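Putative outer membrane protein (LpxR) (Salmonella typhimurium, PDB 3FID) probably removes acyl chains from lipid A, the membrane anchor of lipopolysaccharide, in the bacterial outer membrane. Local coordinates at residues 90-100 with 191-202. Sequence-based numbering, arbitrary orientation.
Sequences NSLATNWLRYR and KTFNSDNGFGLL
The guanidinium of R98 is sandwiched: L92 CD2 sits over the centre of one face, and D196 OD1 hangs over the rim of the other, 3.8 Å from NH2, a long salt bridge of charge alone. At the edge S195 OG lies in plane and takes both NE (3.1 Å) and NH1 (3.2 Å), a side-on grip on a single oxygen, while NH1 also makes a weak bond to T192 O in helix 191-194. R98 runs out extended, CG anti to the backbone N, then bends at chi3 (-68°), which brings NE and NH1 alongside S195 OG. The R100 guanidinium has L202 CD1 over one face and L202 O in plane at its edge, where NH2 makes an unusually short hydrogen bond whose exact length is doubtful; the same nitrogen donates to N197 O. E88 supplies the opposite charge at NH1. All this happens inside the antiparallel beta-barrel of this outer-membrane protein: the hairpin of strands 80-94 and 97-108 turns L92, R98 and R100 inward, onto a chain segment that leaves strand 176-188 and folds back into the lumen. Between the two arginines stands D196. Its OD1 accepts N90 ND2 (3.1 Å) from above the carboxylate plane and a water (2.7 Å) that also donates to N197 O, while OD2 pairs with R204. From one strand of the hairpin to the other, R98 NH2 donates to N90 OD1 (2.8 Å), approaching from above the carbonyl plane of N90.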
ATOM      1  N   ASN A  90      -6.904   9.074  12.964  1.00 17.54           N
ATOM      2  CA  ASN A  90      -7.514   7.722  12.957  1.00 17.38           C
ATOM      3  C   ASN A  90      -8.332   7.564  14.233  1.00 17.71           C
ATOM      4  O   ASN A  90      -7.765   7.624  15.312  1.00 17.05           O
ATOM      5  CB  ASN A  90      -6.405   6.658  12.923  1.00 17.64           C
ATOM      6  CG  ASN A  90      -6.941   5.217  12.843  1.00 17.82           C
ATOM      7  OD1 ASN A  90      -8.081   4.972  12.472  1.00 18.26           O
ATOM      8  ND2 ASN A  90      -6.098   4.275  13.167  1.00 16.46           N
ATOM      9  N   SER A  91      -9.652   7.389  14.135  1.00 18.06           N
ATOM     10  CA  SER A  91     -10.472   7.489  15.338  1.00 19.14           C
ATOM     11  C   SER A  91     -11.667   6.533  15.374  1.00 19.48           C
ATOM     12  O   SER A  91     -12.344   6.342  14.378  1.00 17.15           O
ATOM     13  CB  SER A  91     -10.976   8.919  15.486  1.00 19.77           C
ATOM     14  OG  SER A  91     -11.802   9.017  16.621  1.00 22.95           O
ATOM     15  N   LEU A  92     -11.898   5.932  16.538  1.00 20.65           N
ATOM     16  CA  LEU A  92     -13.168   5.264  16.797  1.00 23.09           C
ATOM     17  C   LEU A  92     -14.177   6.342  17.205  1.00 24.63           C
ATOM     18  O   LEU A  92     -14.093   6.890  18.305  1.00 25.76           O
ATOM     19  CB  LEU A  92     -13.021   4.197  17.887  1.00 22.55           C
ATOM     20  CG  LEU A  92     -12.029   3.057  17.601  1.00 22.74           C
ATOM     21  CD1 LEU A  92     -12.123   2.005  18.678  1.00 24.54           C
ATOM     22  CD2 LEU A  92     -12.265   2.412  16.240  1.00 23.08           C
ATOM     23  N   ALA A  93     -15.088   6.681  16.305  1.00 25.98           N
ATOM     24  CA  ALA A  93     -16.153   7.652  16.606  1.00 26.81           C
ATOM     25  C   ALA A  93     -17.088   7.081  17.656  1.00 27.86           C
ATOM     26  O   ALA A  93     -17.540   7.805  18.580  1.00 28.96           O
ATOM     27  CB  ALA A  93     -16.920   8.013  15.366  1.00 26.27           C
ATOM     28  N   THR A  94     -17.359   5.785  17.524  1.00 28.27           N
ATOM     29  CA  THR A  94     -18.153   5.022  18.478  1.00 28.87           C
ATOM     30  C   THR A  94     -17.655   3.549  18.493  1.00 28.45           C
ATOM     31  O   THR A  94     -16.667   3.239  17.825  1.00 27.65           O
ATOM     32  CB  THR A  94     -19.628   5.103  18.047  1.00 29.28           C
ATOM     33  OG1 THR A  94     -20.412   4.230  18.853  1.00 32.65           O
ATOM     34  CG2 THR A  94     -19.741   4.676  16.629  1.00 28.42           C
ATOM     35  N   ASN A  95     -18.325   2.658  19.234  1.00 28.20           N
ATOM     36  CA  ASN A  95     -18.026   1.201  19.214  1.00 28.24           C
ATOM     37  C   ASN A  95     -18.377   0.510  17.892  1.00 26.74           C
ATOM     38  O   ASN A  95     -18.022  -0.655  17.674  1.00 26.17           O
ATOM     39  CB  ASN A  95     -18.750   0.457  20.349  1.00 29.68           C
ATOM     40  CG  ASN A  95     -17.851   0.177  21.576  1.00 33.54           C
ATOM     41  OD1 ASN A  95     -16.883   0.900  21.868  1.00 38.67           O
ATOM     42  ND2 ASN A  95     -18.200  -0.875  22.315  1.00 38.76           N
ATOM     43  N   TRP A  96     -19.085   1.228  17.027  1.00 25.36           N
ATOM     44  CA  TRP A  96     -19.566   0.675  15.765  1.00 24.65           C
ATOM     45  C   TRP A  96     -19.049   1.419  14.521  1.00 23.31           C
ATOM     46  O   TRP A  96     -19.421   1.056  13.416  1.00 22.30           O
ATOM     47  CB  TRP A  96     -21.100   0.609  15.738  1.00 25.80           C
ATOM     48  CG  TRP A  96     -21.743   1.934  15.995  1.00 27.87           C
ATOM     49  CD1 TRP A  96     -22.093   2.453  17.222  1.00 30.23           C
ATOM     50  CD2 TRP A  96     -22.119   2.928  15.017  1.00 29.25           C
ATOM     51  NE1 TRP A  96     -22.650   3.711  17.065  1.00 30.67           N
ATOM     52  CE2 TRP A  96     -22.683   4.024  15.727  1.00 30.42           C
ATOM     53  CE3 TRP A  96     -22.037   2.998  13.614  1.00 30.21           C
ATOM     54  CZ2 TRP A  96     -23.156   5.179  15.081  1.00 28.73           C
ATOM     55  CZ3 TRP A  96     -22.521   4.154  12.969  1.00 29.62           C
ATOM     56  CH2 TRP A  96     -23.063   5.229  13.710  1.00 29.10           C
ATOM     57  N   LEU A  97     -18.204   2.443  14.711  1.00 22.12           N
ATOM     58  CA  LEU A  97     -17.678   3.245  13.599  1.00 21.31           C
ATOM     59  C   LEU A  97     -16.208   3.609  13.807  1.00 20.63           C
ATOM     60  O   LEU A  97     -15.842   4.114  14.866  1.00 20.46           O
ATOM     61  CB  LEU A  97     -18.475   4.540  13.428  1.00 22.07           C
ATOM     62  CG  LEU A  97     -18.303   5.170  12.037  1.00 24.61           C
ATOM     63  CD1 LEU A  97     -19.465   4.756  11.132  1.00 26.27           C
ATOM     64  CD2 LEU A  97     -18.147   6.671  12.073  1.00 27.93           C
ATOM     65  N   ARG A  98     -15.376   3.345  12.796  1.00 19.15           N
ATOM     66  CA  ARG A  98     -14.036   3.919  12.717  1.00 17.92           C
ATOM     67  C   ARG A  98     -13.951   4.872  11.517  1.00 17.95           C
ATOM     68  O   ARG A  98     -14.494   4.583  10.454  1.00 17.23           O
ATOM     69  CB  ARG A  98     -12.963   2.825  12.619  1.00 17.84           C
ATOM     70  CG  ARG A  98     -11.541   3.363  12.341  1.00 18.01           C
ATOM     71  CD  ARG A  98     -10.535   2.244  12.104  1.00 16.93           C
ATOM     72  NE  ARG A  98     -10.256   1.441  13.300  1.00 16.88           N
ATOM     73  CZ  ARG A  98      -9.468   1.810  14.307  1.00 17.04           C
ATOM     74  NH1 ARG A  98      -9.276   0.977  15.324  1.00 13.16           N
ATOM     75  NH2 ARG A  98      -8.906   3.022  14.331  1.00 15.86           N
ATOM     76  N   TYR A  99     -13.301   6.027  11.691  1.00 18.52           N
ATOM     77  CA  TYR A  99     -12.990   6.874  10.532  1.00 19.13           C
ATOM     78  C   TYR A  99     -11.536   7.378  10.534  1.00 18.80           C
ATOM     79  O   TYR A  99     -10.868   7.431  11.578  1.00 17.55           O
ATOM     80  CB  TYR A  99     -13.988   8.026  10.380  1.00 22.15           C
ATOM     81  CG  TYR A  99     -13.828   9.095  11.426  1.00 24.56           C
ATOM     82  CD1 TYR A  99     -13.078  10.240  11.160  1.00 26.31           C
ATOM     83  CD2 TYR A  99     -14.415   8.953  12.690  1.00 25.91           C
ATOM     84  CE1 TYR A  99     -12.906  11.234  12.136  1.00 28.88           C
ATOM     85  CE2 TYR A  99     -14.240   9.923  13.679  1.00 27.32           C
ATOM     86  CZ  TYR A  99     -13.491  11.060  13.389  1.00 27.37           C
ATOM     87  OH  TYR A  99     -13.327  12.036  14.338  1.00 27.25           O
ATOM     88  N   ARG A 100     -11.075   7.753   9.343  1.00 18.22           N
ATOM     89  CA  ARG A 100      -9.724   8.260   9.143  1.00 18.12           C
ATOM     90  C   ARG A 100      -9.765   9.410   8.178  1.00 17.62           C
ATOM     91  O   ARG A 100     -10.552   9.407   7.238  1.00 15.74           O
ATOM     92  CB  ARG A 100      -8.817   7.177   8.573  1.00 18.92           C
ATOM     93  CG  ARG A 100      -8.445   6.141   9.564  1.00 21.53           C
ATOM     94  CD  ARG A 100      -7.092   5.601   9.231  1.00 26.39           C
ATOM     95  NE  ARG A 100      -7.225   4.382   8.503  1.00 26.64           N
ATOM     96  CZ  ARG A 100      -6.405   4.018   7.523  1.00 25.32           C
ATOM     97  NH1 ARG A 100      -5.381   4.787   7.130  1.00 24.04           N
ATOM     98  NH2 ARG A 100      -6.643   2.886   6.926  1.00 18.60           N
ATOM     99  N   LYS A 191     -10.032  -5.999  20.034  1.00 15.74           N
ATOM    100  CA  LYS A 191     -11.143  -5.379  19.295  1.00 17.00           C
ATOM    101  C   LYS A 191     -10.726  -4.138  18.465  1.00 16.24           C
ATOM    102  O   LYS A 191     -11.160  -3.986  17.303  1.00 16.48           O
ATOM    103  CB  LYS A 191     -12.302  -5.027  20.263  1.00 16.90           C
ATOM    104  CG  LYS A 191     -13.342  -4.076  19.668  1.00 20.04           C
ATOM    105  CD  LYS A 191     -14.407  -3.656  20.716  1.00 20.18           C
ATOM    106  CE  LYS A 191     -15.548  -2.899  20.052  1.00 23.11           C
ATOM    107  NZ  LYS A 191     -16.525  -3.829  19.436  1.00 27.16           N
ATOM    108  N   THR A 192      -9.907  -3.257  19.056  1.00 14.79           N
ATOM    109  CA  THR A 192      -9.526  -1.992  18.402  1.00 14.29           C
ATOM    110  C   THR A 192      -8.626  -2.296  17.180  1.00 13.71           C
ATOM    111  O   THR A 192      -8.851  -1.771  16.081  1.00 13.31           O
ATOM    112  CB  THR A 192      -8.780  -1.044  19.382  1.00 15.15           C
ATOM    113  OG1 THR A 192      -9.633  -0.742  20.501  1.00 16.62           O
ATOM    114  CG2 THR A 192      -8.409   0.283  18.677  1.00 12.94           C
ATOM    115  N   PHE A 193      -7.612  -3.133  17.412  1.00 12.44           N
ATOM    116  CA  PHE A 193      -6.658  -3.518  16.366  1.00 12.11           C
ATOM    117  C   PHE A 193      -7.378  -4.244  15.223  1.00 12.05           C
ATOM    118  O   PHE A 193      -7.114  -3.988  14.044  1.00  9.85           O
ATOM    119  CB  PHE A 193      -5.525  -4.375  16.968  1.00 12.69           C
ATOM    120  CG  PHE A 193      -4.409  -4.767  15.971  1.00 13.26           C
ATOM    121  CD1 PHE A 193      -3.995  -3.889  14.945  1.00 16.19           C
ATOM    122  CD2 PHE A 193      -3.751  -5.995  16.101  1.00 15.77           C
ATOM    123  CE1 PHE A 193      -2.957  -4.261  14.047  1.00 14.01           C
ATOM    124  CE2 PHE A 193      -2.717  -6.349  15.234  1.00 15.78           C
ATOM    125  CZ  PHE A 193      -2.337  -5.488  14.190  1.00 14.97           C
ATOM    126  N   ASN A 194      -8.320  -5.118  15.572  1.00 11.53           N
ATOM    127  CA  ASN A 194      -9.051  -5.840  14.523  1.00 12.92           C
ATOM    128  C   ASN A 194      -9.742  -4.949  13.495  1.00 12.58           C
ATOM    129  O   ASN A 194      -9.800  -5.326  12.313  1.00 13.20           O
ATOM    130  CB  ASN A 194     -10.072  -6.811  15.128  1.00 11.80           C
ATOM    131  CG  ASN A 194      -9.453  -8.126  15.532  1.00 13.63           C
ATOM    132  OD1 ASN A 194      -8.247  -8.357  15.364  1.00 14.44           O
ATOM    133  ND2 ASN A 194     -10.286  -9.014  16.093  1.00 13.01           N
ATOM    134  N   SER A 195     -10.284  -3.803  13.929  1.00 12.64           N
ATOM    135  CA  SER A 195     -10.993  -2.887  13.000  1.00 13.89           C
ATOM    136  C   SER A 195     -10.056  -1.916  12.284  1.00 13.91           C
ATOM    137  O   SER A 195     -10.502  -1.152  11.439  1.00 14.83           O
ATOM    138  CB  SER A 195     -12.115  -2.094  13.705  1.00 13.83           C
ATOM    139  OG  SER A 195     -11.570  -1.082  14.534  1.00 15.82           O
ATOM    140  N   ASP A 196      -8.756  -1.968  12.601  1.00 14.31           N
ATOM    141  CA  ASP A 196      -7.808  -0.978  12.095  1.00 13.81           C
ATOM    142  C   ASP A 196      -7.305  -1.502  10.743  1.00 13.66           C
ATOM    143  O   ASP A 196      -6.239  -2.120  10.671  1.00 13.09           O
ATOM    144  CB  ASP A 196      -6.642  -0.803  13.097  1.00 14.64           C
ATOM    145  CG  ASP A 196      -5.772   0.402  12.789  1.00 15.37           C
ATOM    146  OD1 ASP A 196      -6.260   1.350  12.130  1.00 16.92           O
ATOM    147  OD2 ASP A 196      -4.601   0.398  13.231  1.00 16.84           O
ATOM    148  N   ASN A 197      -8.092  -1.302   9.686  1.00 12.73           N
ATOM    149  CA  ASN A 197      -7.765  -1.903   8.382  1.00 12.21           C
ATOM    150  C   ASN A 197      -7.621  -0.823   7.288  1.00 12.66           C
ATOM    151  O   ASN A 197      -7.783   0.373   7.562  1.00 14.44           O
ATOM    152  CB  ASN A 197      -8.833  -2.932   7.969  1.00 12.64           C
ATOM    153  CG  ASN A 197      -9.032  -4.017   9.003  1.00 13.51           C
ATOM    154  OD1 ASN A 197      -8.131  -4.812   9.283  1.00 12.41           O
ATOM    155  ND2 ASN A 197     -10.223  -4.050   9.583  1.00 13.15           N
ATOM    156  N   GLY A 198      -7.359  -1.238   6.055  1.00 10.78           N
ATOM    157  CA  GLY A 198      -7.250  -0.302   4.947  1.00 11.08           C
ATOM    158  C   GLY A 198      -6.592  -0.926   3.725  1.00 10.73           C
ATOM    159  O   GLY A 198      -5.853  -1.941   3.834  1.00 10.09           O
ATOM    160  N   PHE A 199      -6.852  -0.298   2.571  1.00  9.79           N
ATOM    161  CA  PHE A 199      -6.377  -0.733   1.270  1.00  9.74           C
ATOM    162  C   PHE A 199      -5.715   0.446   0.540  1.00 10.59           C
ATOM    163  O   PHE A 199      -6.007   1.619   0.828  1.00 10.47           O
ATOM    164  CB  PHE A 199      -7.544  -1.179   0.404  1.00  9.12           C
ATOM    165  CG  PHE A 199      -8.344  -2.320   1.006  1.00 12.18           C
ATOM    166  CD1 PHE A 199      -8.030  -3.648   0.686  1.00 10.42           C
ATOM    167  CD2 PHE A 199      -9.401  -2.057   1.893  1.00 10.81           C
ATOM    168  CE1 PHE A 199      -8.772  -4.707   1.232  1.00 10.41           C
ATOM    169  CE2 PHE A 199     -10.168  -3.102   2.421  1.00 12.64           C
ATOM    170  CZ  PHE A 199      -9.853  -4.427   2.104  1.00 10.62           C
ATOM    171  N   GLY A 200      -4.866   0.116  -0.423  1.00 10.76           N
ATOM    172  CA  GLY A 200      -4.345   1.130  -1.347  1.00 11.70           C
ATOM    173  C   GLY A 200      -3.663   2.239  -0.578  1.00 11.83           C
ATOM    174  O   GLY A 200      -2.806   1.974   0.287  1.00 11.52           O
ATOM    175  N   LEU A 201      -4.040   3.485  -0.872  1.00 11.84           N
ATOM    176  CA  LEU A 201      -3.407   4.629  -0.200  1.00 12.34           C
ATOM    177  C   LEU A 201      -3.904   4.810   1.247  1.00 12.84           C
ATOM    178  O   LEU A 201      -3.436   5.693   1.975  1.00 12.98           O
ATOM    179  CB  LEU A 201      -3.618   5.897  -1.041  1.00 12.36           C
ATOM    180  CG  LEU A 201      -2.884   5.888  -2.405  1.00 13.86           C
ATOM    181  CD1 LEU A 201      -3.371   7.058  -3.300  1.00 19.71           C
ATOM    182  CD2 LEU A 201      -1.381   5.916  -2.288  1.00 17.53           C
ATOM    183  N   LEU A 202      -4.866   3.982   1.653  1.00 12.82           N
ATOM    184  CA  LEU A 202      -5.346   3.987   3.030  1.00 12.89           C
ATOM    185  C   LEU A 202      -4.761   2.794   3.818  1.00 13.49           C
ATOM    186  O   LEU A 202      -5.099   2.583   4.976  1.00 13.83           O
ATOM    187  CB  LEU A 202      -6.899   3.984   3.079  1.00 12.98           C
ATOM    188  CG  LEU A 202      -7.757   5.257   2.919  1.00 14.01           C
ATOM    189  CD1 LEU A 202      -7.581   6.262   4.077  1.00 13.25           C
ATOM    190  CD2 LEU A 202      -7.524   5.931   1.543  1.00 15.25           C
TER
HETATM  191  O   HOH W   1      -7.552   1.895   9.858  1.00 12.24           O